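Local coordinates for kinesin-like protein Nod (Drosophila melanogaster, PDB 3DC4) that hydrolyses ATP and binds microtubules through its kinesin motor domain, the part crystallised here with ADP, and is required to segregate non-exchange chromosomes in meiosis, at residues Asp194-His197 with Ile198-Gly202; Gly113-Pro117 with Gly118-Pro122; Arg130-Gly133 with Asp134-Arg138. All coordinates share one frame; numbering follows the deposited sequence.

Contact 1: Asp194-His197 with Ile198-Gly202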
ATOM      1  N   ASP A 194     -12.932  -5.054  15.401  1.00 26.07           N
ATOM      2  CA  ASP A 194     -13.641  -5.080  14.128  1.00 26.31           C
ATOM      3  C   ASP A 194     -12.670  -5.307  12.975  1.00 25.71           C
ATOM      4  O   ASP A 194     -12.977  -6.029  12.026  1.00 28.49           O
ATOM      5  CB  ASP A 194     -14.412  -3.774  13.921  1.00 27.38           C
ATOM      6  CG  ASP A 194     -15.547  -3.606  14.915  1.00 29.78           C
ATOM      7  OD1 ASP A 194     -16.259  -4.600  15.161  1.00 28.87           O
ATOM      8  OD2 ASP A 194     -15.735  -2.492  15.437  1.00 29.76           O
ATOM      9  N   LEU A 195     -11.495  -4.694  13.063  1.00 23.83           N
ATOM     10  CA  LEU A 195     -10.486  -4.860  12.023  1.00 24.44           C
ATOM     11  C   LEU A 195     -10.097  -6.328  11.996  1.00 23.36           C
ATOM     12  O   LEU A 195      -9.955  -6.928  10.938  1.00 23.49           O
ATOM     13  CB  LEU A 195      -9.255  -4.006  12.331  1.00 21.59           C
ATOM     14  CG  LEU A 195      -8.029  -4.204  11.429  1.00 21.79           C
ATOM     15  CD1 LEU A 195      -8.388  -3.886   9.973  1.00 21.33           C
ATOM     16  CD2 LEU A 195      -6.912  -3.279  11.912  1.00 22.09           C
ATOM     17  N   HIS A 196      -9.933  -6.905  13.177  1.00 26.04           N
ATOM     18  CA  HIS A 196      -9.570  -8.307  13.272  1.00 27.61           C
ATOM     19  C   HIS A 196     -10.622  -9.170  12.575  1.00 27.47           C
ATOM     20  O   HIS A 196     -10.286 -10.118  11.867  1.00 26.21           O
ATOM     21  CB  HIS A 196      -9.429  -8.709  14.740  1.00 29.70           C
ATOM     22  CG  HIS A 196      -8.985 -10.122  14.934  1.00 34.28           C
ATOM     23  ND1 HIS A 196      -9.788 -11.201  14.629  1.00 36.53           N
ATOM     24  CD2 HIS A 196      -7.816 -10.640  15.378  1.00 34.04           C
ATOM     25  CE1 HIS A 196      -9.133 -12.320  14.878  1.00 34.19           C
ATOM     26  NE2 HIS A 196      -7.932 -12.008  15.333  1.00 36.50           N
ATOM     27  N   HIS A 197     -11.895  -8.827  12.758  1.00 28.49           N
ATOM     28  CA  HIS A 197     -12.977  -9.581  12.131  1.00 29.86           C
ATOM     29  C   HIS A 197     -12.902  -9.543  10.606  1.00 29.42           C
ATOM     30  O   HIS A 197     -12.937 -10.591   9.958  1.00 29.69           O
ATOM     31  CB  HIS A 197     -14.335  -9.039  12.588  1.00 33.41           C
ATOM     32  CG  HIS A 197     -15.502  -9.628  11.854  1.00 36.56           C
ATOM     33  ND1 HIS A 197     -15.822 -10.965  11.918  1.00 38.18           N
ATOM     34  CD2 HIS A 197     -16.423  -9.058  11.039  1.00 38.30           C
ATOM     35  CE1 HIS A 197     -16.892 -11.197  11.175  1.00 38.90           C
ATOM     36  NE2 HIS A 197     -17.275 -10.057  10.631  1.00 38.69           N
ATOM     37  N   ILE A 198     -12.797  -8.344  10.033  1.00 27.86           N
ATOM     38  CA  ILE A 198     -12.743  -8.222   8.579  1.00 28.35           C
ATOM     39  C   ILE A 198     -11.515  -8.904   7.986  1.00 27.68           C
ATOM     40  O   ILE A 198     -11.586  -9.479   6.897  1.00 28.54           O
ATOM     41  CB  ILE A 198     -12.795  -6.731   8.101  1.00 28.53           C
ATOM     42  CG1 ILE A 198     -11.457  -6.027   8.338  1.00 30.14           C
ATOM     43  CG2 ILE A 198     -13.918  -5.998   8.810  1.00 29.94           C
ATOM     44  CD1 ILE A 198     -10.583  -5.941   7.086  1.00 27.28           C
ATOM     45  N   LEU A 199     -10.391  -8.854   8.695  1.00 27.82           N
ATOM     46  CA  LEU A 199      -9.176  -9.490   8.196  1.00 27.28           C
ATOM     47  C   LEU A 199      -9.298 -11.006   8.248  1.00 29.69           C
ATOM     48  O   LEU A 199      -8.862 -11.706   7.334  1.00 28.48           O
ATOM     49  CB  LEU A 199      -7.956  -9.044   9.005  1.00 28.57           C
ATOM     50  CG  LEU A 199      -7.503  -7.605   8.776  1.00 28.29           C
ATOM     51  CD1 LEU A 199      -6.291  -7.304   9.643  1.00 27.22           C
ATOM     52  CD2 LEU A 199      -7.163  -7.419   7.295  1.00 30.54           C
ATOM     53  N   GLU A 200      -9.900 -11.506   9.322  1.00 30.53           N
ATOM     54  CA  GLU A 200     -10.088 -12.939   9.490  1.00 34.01           C
ATOM     55  C   GLU A 200     -11.102 -13.437   8.460  1.00 33.54           C
ATOM     56  O   GLU A 200     -10.894 -14.462   7.806  1.00 32.27           O
ATOM     57  CB  GLU A 200     -10.588 -13.241  10.906  1.00 38.28           C
ATOM     58  CG  GLU A 200     -10.772 -14.717  11.212  1.00 42.94           C
ATOM     59  CD  GLU A 200     -11.305 -14.953  12.617  1.00 47.20           C
ATOM     60  OE1 GLU A 200     -10.588 -14.626  13.590  1.00 48.20           O
ATOM     61  OE2 GLU A 200     -12.444 -15.460  12.751  1.00 49.00           O
ATOM     62  N   LEU A 201     -12.199 -12.699   8.319  1.00 34.19           N
ATOM     63  CA  LEU A 201     -13.243 -13.057   7.366  1.00 34.85           C
ATOM     64  C   LEU A 201     -12.689 -13.058   5.949  1.00 35.16           C
ATOM     65  O   LEU A 201     -12.885 -14.010   5.191  1.00 36.03           O
ATOM     66  CB  LEU A 201     -14.404 -12.065   7.460  1.00 36.66           C
ATOM     67  CG  LEU A 201     -15.518 -12.197   6.418  1.00 37.39           C
ATOM     68  CD1 LEU A 201     -16.267 -13.508   6.618  1.00 37.79           C
ATOM     69  CD2 LEU A 201     -16.466 -11.019   6.543  1.00 37.15           C
ATOM     70  N   GLY A 202     -11.994 -11.982   5.597  1.00 34.97           N
ATOM     71  CA  GLY A 202     -11.426 -11.874   4.269  1.00 35.45           C
ATOM     72  C   GLY A 202     -10.395 -12.948   3.980  1.00 36.20           C
ATOM     73  O   GLY A 202     -10.347 -13.496   2.878  1.00 35.77           O
TER

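Contact 2: Gly113-Pro117 with Gly118-Pro122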
ATOM      1  N   GLY A 113       0.628  -5.293   7.714  1.00 16.55           N
ATOM      2  CA  GLY A 113      -0.244  -5.744   8.792  1.00 20.98           C
ATOM      3  C   GLY A 113      -1.494  -6.452   8.307  1.00 23.48           C
ATOM      4  O   GLY A 113      -2.594  -6.187   8.784  1.00 23.26           O
ATOM      5  N   MET A 114      -1.312  -7.372   7.367  1.00 27.11           N
ATOM      6  CA  MET A 114      -2.408  -8.128   6.781  1.00 31.30           C
ATOM      7  C   MET A 114      -2.907  -9.288   7.636  1.00 32.86           C
ATOM      8  O   MET A 114      -3.976  -9.837   7.379  1.00 34.54           O
ATOM      9  CB  MET A 114      -1.985  -8.652   5.411  1.00 32.91           C
ATOM     10  CG  MET A 114      -1.716  -7.557   4.397  1.00 34.80           C
ATOM     11  SD  MET A 114      -3.188  -6.556   4.073  1.00 42.35           S
ATOM     12  CE  MET A 114      -4.238  -7.748   3.256  1.00 39.96           C
ATOM     13  N   THR A 115      -2.133  -9.657   8.650  1.00 34.10           N
ATOM     14  CA  THR A 115      -2.505 -10.751   9.538  1.00 35.19           C
ATOM     15  C   THR A 115      -3.387 -10.222  10.667  1.00 35.98           C
ATOM     16  O   THR A 115      -3.151  -9.136  11.190  1.00 34.65           O
ATOM     17  CB  THR A 115      -1.253 -11.418  10.150  1.00 35.25           C
ATOM     18  OG1 THR A 115      -0.440 -11.957   9.100  1.00 36.04           O
ATOM     19  CG2 THR A 115      -1.653 -12.548  11.101  1.00 36.40           C
ATOM     20  N   PRO A 116      -4.426 -10.983  11.051  1.00 37.16           N
ATOM     21  CA  PRO A 116      -5.326 -10.557  12.129  1.00 37.03           C
ATOM     22  C   PRO A 116      -4.547 -10.136  13.374  1.00 37.42           C
ATOM     23  O   PRO A 116      -3.802 -10.930  13.949  1.00 38.84           O
ATOM     24  CB  PRO A 116      -6.189 -11.793  12.360  1.00 37.73           C
ATOM     25  CG  PRO A 116      -6.300 -12.371  10.982  1.00 37.20           C
ATOM     26  CD  PRO A 116      -4.880 -12.253  10.454  1.00 37.15           C
ATOM     27  N   PRO A 117      -4.714  -8.876  13.804  1.00 37.75           N
ATOM     28  CA  PRO A 117      -4.050  -8.291  14.972  1.00 38.36           C
ATOM     29  C   PRO A 117      -4.060  -9.170  16.222  1.00 39.27           C
ATOM     30  O   PRO A 117      -3.048  -9.282  16.915  1.00 37.20           O
ATOM     31  CB  PRO A 117      -4.815  -6.988  15.180  1.00 39.49           C
ATOM     32  CG  PRO A 117      -5.175  -6.601  13.789  1.00 38.36           C
ATOM     33  CD  PRO A 117      -5.649  -7.907  13.206  1.00 38.24           C
ATOM     34  N   GLY A 118      -5.206  -9.784  16.504  1.00 39.51           N
ATOM     35  CA  GLY A 118      -5.325 -10.638  17.673  1.00 40.97           C
ATOM     36  C   GLY A 118      -4.209 -11.658  17.796  1.00 41.35           C
ATOM     37  O   GLY A 118      -3.676 -11.873  18.881  1.00 41.43           O
ATOM     38  N   GLU A 119      -3.852 -12.287  16.683  1.00 43.31           N
ATOM     39  CA  GLU A 119      -2.796 -13.293  16.677  1.00 44.09           C
ATOM     40  C   GLU A 119      -1.438 -12.715  16.280  1.00 43.40           C
ATOM     41  O   GLU A 119      -0.694 -13.333  15.520  1.00 45.87           O
ATOM     42  CB  GLU A 119      -3.174 -14.432  15.726  1.00 46.56           C
ATOM     43  CG  GLU A 119      -3.634 -13.965  14.354  1.00 49.47           C
ATOM     44  CD  GLU A 119      -4.006 -15.114  13.436  1.00 52.01           C
ATOM     45  OE1 GLU A 119      -3.098 -15.867  13.022  1.00 53.23           O
ATOM     46  OE2 GLU A 119      -5.211 -15.267  13.132  1.00 53.41           O
ATOM     47  N   ILE A 120      -1.119 -11.534  16.803  1.00 39.43           N
ATOM     48  CA  ILE A 120       0.147 -10.870  16.497  1.00 36.39           C
ATOM     49  C   ILE A 120       0.690 -10.138  17.721  1.00 33.98           C
ATOM     50  O   ILE A 120      -0.042  -9.410  18.384  1.00 32.93           O
ATOM     51  CB  ILE A 120      -0.024  -9.824  15.355  1.00 35.63           C
ATOM     52  CG1 ILE A 120      -0.432 -10.518  14.057  1.00 35.54           C
ATOM     53  CG2 ILE A 120       1.268  -9.050  15.152  1.00 34.92           C
ATOM     54  CD1 ILE A 120       0.598 -11.501  13.542  1.00 36.28           C
ATOM     55  N   LEU A 121       1.971 -10.324  18.020  1.00 32.47           N
ATOM     56  CA  LEU A 121       2.566  -9.637  19.159  1.00 31.34           C
ATOM     57  C   LEU A 121       2.597  -8.134  18.894  1.00 30.61           C
ATOM     58  O   LEU A 121       2.818  -7.700  17.766  1.00 29.83           O
ATOM     59  CB  LEU A 121       3.981 -10.153  19.423  1.00 33.28           C
ATOM     60  CG  LEU A 121       4.100 -11.276  20.461  1.00 33.09           C
ATOM     61  CD1 LEU A 121       2.992 -12.294  20.285  1.00 36.33           C
ATOM     62  CD2 LEU A 121       5.465 -11.925  20.333  1.00 33.49           C
ATOM     63  N   PRO A 122       2.371  -7.324  19.939  1.00 29.58           N
ATOM     64  CA  PRO A 122       2.355  -5.859  19.886  1.00 28.20           C
ATOM     65  C   PRO A 122       3.408  -5.183  19.008  1.00 27.13           C
ATOM     66  O   PRO A 122       3.068  -4.388  18.133  1.00 25.24           O
ATOM     67  CB  PRO A 122       2.492  -5.472  21.354  1.00 29.29           C
ATOM     68  CG  PRO A 122       1.680  -6.533  22.023  1.00 29.70           C
ATOM     69  CD  PRO A 122       2.150  -7.791  21.322  1.00 30.52           C
TER

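Contact 3: Arg130-Gly133 with Asp134-Arg138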
ATOM      1  N   ARG A 130      -2.012  -0.041  13.033  1.00 19.39           N
ATOM      2  CA  ARG A 130      -1.472   1.195  13.588  1.00 18.96           C
ATOM      3  C   ARG A 130      -2.186   2.405  13.008  1.00 17.43           C
ATOM      4  O   ARG A 130      -2.506   3.357  13.726  1.00 17.53           O
ATOM      5  CB  ARG A 130       0.029   1.299  13.320  1.00 18.66           C
ATOM      6  CG  ARG A 130       0.834   0.183  13.966  1.00 21.09           C
ATOM      7  CD  ARG A 130       2.320   0.314  13.703  1.00 16.55           C
ATOM      8  NE  ARG A 130       3.023  -0.827  14.275  1.00 17.78           N
ATOM      9  CZ  ARG A 130       3.429  -0.898  15.538  1.00 18.26           C
ATOM     10  NH1 ARG A 130       3.219   0.121  16.361  1.00 19.08           N
ATOM     11  NH2 ARG A 130       4.009  -2.005  15.992  1.00 16.70           N
ATOM     12  N   ALA A 131      -2.439   2.366  11.706  1.00 15.78           N
ATOM     13  CA  ALA A 131      -3.123   3.466  11.043  1.00 17.00           C
ATOM     14  C   ALA A 131      -4.531   3.624  11.599  1.00 17.22           C
ATOM     15  O   ALA A 131      -4.954   4.725  11.933  1.00 16.77           O
ATOM     16  CB  ALA A 131      -3.189   3.213   9.559  1.00 17.10           C
ATOM     17  N   LEU A 132      -5.258   2.517  11.692  1.00 17.96           N
ATOM     18  CA  LEU A 132      -6.624   2.565  12.200  1.00 17.54           C
ATOM     19  C   LEU A 132      -6.644   3.155  13.607  1.00 19.46           C
ATOM     20  O   LEU A 132      -7.535   3.935  13.954  1.00 19.53           O
ATOM     21  CB  LEU A 132      -7.235   1.161  12.204  1.00 17.33           C
ATOM     22  CG  LEU A 132      -8.690   1.078  12.689  1.00 18.54           C
ATOM     23  CD1 LEU A 132      -9.590   1.887  11.751  1.00 16.85           C
ATOM     24  CD2 LEU A 132      -9.131  -0.385  12.711  1.00 17.06           C
ATOM     25  N   GLY A 133      -5.654   2.783  14.414  1.00 21.59           N
ATOM     26  CA  GLY A 133      -5.568   3.303  15.768  1.00 21.89           C
ATOM     27  C   GLY A 133      -5.478   4.820  15.793  1.00 22.03           C
ATOM     28  O   GLY A 133      -6.215   5.464  16.532  1.00 22.13           O
ATOM     29  N   ASP A 134      -4.587   5.392  14.984  1.00 22.20           N
ATOM     30  CA  ASP A 134      -4.430   6.846  14.941  1.00 22.05           C
ATOM     31  C   ASP A 134      -5.625   7.549  14.300  1.00 21.33           C
ATOM     32  O   ASP A 134      -5.911   8.706  14.608  1.00 21.69           O
ATOM     33  CB  ASP A 134      -3.135   7.224  14.205  1.00 25.26           C
ATOM     34  CG  ASP A 134      -1.887   6.960  15.043  1.00 28.57           C
ATOM     35  OD1 ASP A 134      -1.850   7.409  16.211  1.00 28.60           O
ATOM     36  OD2 ASP A 134      -0.941   6.312  14.540  1.00 24.99           O
ATOM     37  N   ILE A 135      -6.314   6.853  13.402  1.00 22.09           N
ATOM     38  CA  ILE A 135      -7.489   7.412  12.748  1.00 21.57           C
ATOM     39  C   ILE A 135      -8.592   7.576  13.792  1.00 22.81           C
ATOM     40  O   ILE A 135      -9.204   8.640  13.892  1.00 23.84           O
ATOM     41  CB  ILE A 135      -7.978   6.491  11.617  1.00 21.74           C
ATOM     42  CG1 ILE A 135      -6.986   6.548  10.449  1.00 21.72           C
ATOM     43  CG2 ILE A 135      -9.374   6.907  11.151  1.00 20.81           C
ATOM     44  CD1 ILE A 135      -7.252   5.519   9.376  1.00 21.56           C
ATOM     45  N   PHE A 136      -8.834   6.531  14.578  1.00 23.29           N
ATOM     46  CA  PHE A 136      -9.864   6.592  15.610  1.00 25.77           C
ATOM     47  C   PHE A 136      -9.544   7.698  16.607  1.00 28.85           C
ATOM     48  O   PHE A 136     -10.407   8.505  16.959  1.00 29.30           O
ATOM     49  CB  PHE A 136      -9.970   5.262  16.373  1.00 27.23           C
ATOM     50  CG  PHE A 136     -10.665   4.156  15.613  1.00 25.27           C
ATOM     51  CD1 PHE A 136     -11.734   4.424  14.763  1.00 26.72           C
ATOM     52  CD2 PHE A 136     -10.285   2.831  15.804  1.00 25.96           C
ATOM     53  CE1 PHE A 136     -12.413   3.389  14.118  1.00 27.77           C
ATOM     54  CE2 PHE A 136     -10.959   1.789  15.164  1.00 25.90           C
ATOM     55  CZ  PHE A 136     -12.024   2.068  14.321  1.00 25.19           C
ATOM     56  N   GLU A 137      -8.297   7.730  17.062  1.00 31.56           N
ATOM     57  CA  GLU A 137      -7.868   8.724  18.036  1.00 34.69           C
ATOM     58  C   GLU A 137      -8.138  10.157  17.587  1.00 35.57           C
ATOM     59  O   GLU A 137      -8.690  10.959  18.340  1.00 36.15           O
ATOM     60  CB  GLU A 137      -6.380   8.539  18.331  1.00 37.50           C
ATOM     61  CG  GLU A 137      -5.818   9.519  19.333  1.00 42.35           C
ATOM     62  CD  GLU A 137      -4.417   9.145  19.760  1.00 46.22           C
ATOM     63  OE1 GLU A 137      -4.247   8.043  20.326  1.00 47.93           O
ATOM     64  OE2 GLU A 137      -3.488   9.947  19.525  1.00 48.06           O
ATOM     65  N   ARG A 138      -7.755  10.475  16.357  1.00 35.94           N
ATOM     66  CA  ARG A 138      -7.960  11.820  15.834  1.00 38.82           C
ATOM     67  C   ARG A 138      -9.427  12.119  15.563  1.00 39.63           C
ATOM     68  O   ARG A 138      -9.863  13.264  15.666  1.00 40.23           O
ATOM     69  CB  ARG A 138      -7.137  12.014  14.565  1.00 40.40           C
ATOM     70  CG  ARG A 138      -5.650  11.866  14.804  1.00 42.24           C
ATOM     71  CD  ARG A 138      -4.872  12.066  13.527  1.00 45.04           C
ATOM     72  NE  ARG A 138      -3.438  11.929  13.742  1.00 47.22           N
ATOM     73  CZ  ARG A 138      -2.528  12.054  12.783  1.00 48.55           C
ATOM     74  NH1 ARG A 138      -2.907  12.319  11.541  1.00 51.28           N
ATOM     75  NH2 ARG A 138      -1.243  11.912  13.063  1.00 50.40           N
TER

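Contact 1: Asp194-His197 with Ile198-Gly202
H196 and E200, one turn apart on helix 192-204, meet through a carboxylate oxygen laid against a ring edge. OE1 of E200 lies in the plane of the imidazole, modelled 3.0 Å from CE1 of H196, with the carboxylate and ring planes 82° apart; so short an approach to carbon leaves the placing of ring N and C uncertain. The other oxygen, OE2, is engaged in a salt bridge with R204 one turn further on. Both side chains leave the helix with CG anti to the backbone N (chi1 -177° in H196, -178° in E200), and the glutamate chain stays extended beyond CG, which carries its carboxylate back to the ring. On the buried side L195 and L199 pair through CG of L195 and CD1 of L199, 4.0 Å apart, while CG1 of I198 rests 3.1 Å from the carbonyl O of L195. Beneath these side chains the backbone makes regular i to i+4 bonds, from I198 N to D194 O through L201 N to H197 O, the last 2.8 Å long. Outward, the helix packs between helix 127-141, where L195 meets P129 and L132, and strand 220-229, where I198 and L199 meet V224. D194 turns back instead, its OD2 accepting a hydrogen bond from H190 N. An acid beside the imidazole may favour its protonated form, though the pairing of E200 with R204 would soften that pull.

Contact 2: Gly113-Pro117 with Gly118-Pro122
This is a local contact round a single 3-10-type turn at P117-G118, in the loop that joins helix 108-112, which begins within the P-loop (K108 and S109) of the kinesin motor domain, to helix 127-141. A Schellman motif ends the first helix, with G113 at positive phi as its C-prime residue, M114 N bonded to S109 O and G113 N to Y110 O. The chain then turns at P117 and G118. The amide of E119 makes a hydrogen bond of 3.1 Å to the carbonyl O of P116, but from 41° above the carbonyl plane, and I120 N makes a weak bond to P117 O. The side chain of E119 lies along the P116 ring, bringing OE2 to 3.7 Å from CB of P116. Its CG sits between the backbone N and the carbonyl carbon (chi1 49°), which places this atom 3.1 Å from P116 O. Outside the turn, P116 and P117 pack on H196 of helix 192-204, and P117 also meets L199 there. I120 and T115 cross at about a right angle: CG1 of I120 lies 3.4 Å from P116 O, and its CD1 presses on CG2 of T115 at 3.5 Å, closer than two methyl carbons normally come.

Contact 3: Arg130-Gly133 with Asp134-Arg138
L132 extends its CG anti to the backbone N (chi1 -179°), while F136, one turn later, sets its CG anti to its own carbonyl carbon (chi1 -75°), and the leucine branch and the phenyl ring thereby come together on one flank of helix 127-141. CD1 of L132 stands over one face of the F136 ring, 3.9 Å from the centroid and 25° off the ring normal, a CH-pi contact displaced toward the rim. CG of L132 comes 3.4 Å from CE2 of F136. An alanine in place of F136 would remove the ring and is likely to leave the L132 methyl without its aromatic platform, opening a gap on this flank. The same two residues are joined in the backbone: F136 N to L132 O, 3.0 Å, belongs to the helix's own run of bonds, with D134 N to R130 O, I135 N to A131 O and E137 N to G133 O beside it. CG1 of the neighbouring I135 rests 3.1 Å from the carbonyl O of A131. The D134 carboxylate does not bond back to the R130 carbonyl, both being acceptors; its OD2 is hydrogen-bonded to the hydroxyl of Y79. R130 sends its NE to L125 O. The helix is consequently flanked by helix 75-82 through R130, A131 and D134 and by helix 84-92 through D134 and R138, the latter in a salt bridge with D88, while L132 and I135 pack on I226 of strand 220-229 and L132 also touches Q192 of helix 192-204.

Contact 2 links the P-loop helix to helix 127-141, which carries contact 3, and O of P122 lies 3.3 Å from NH2 of R130. Its prolines meet contact 1, with CD of P117 3.7 Å from CD1 of L199 and CB of P116 3.5 Å from NE2 of H196. Contacts 1 and 3 touch through CB of L195 and CD2 of L132, 3.6 Å apart, although their centres are about 17 Å apart. Contact 2 comes nearest the nucleotide: the side chain of T115 is about 7 Å from the bound ADP and about 8 Å from the magnesium ion, against about 13 Å from L199 and about 10 Å from R130 to the ADP.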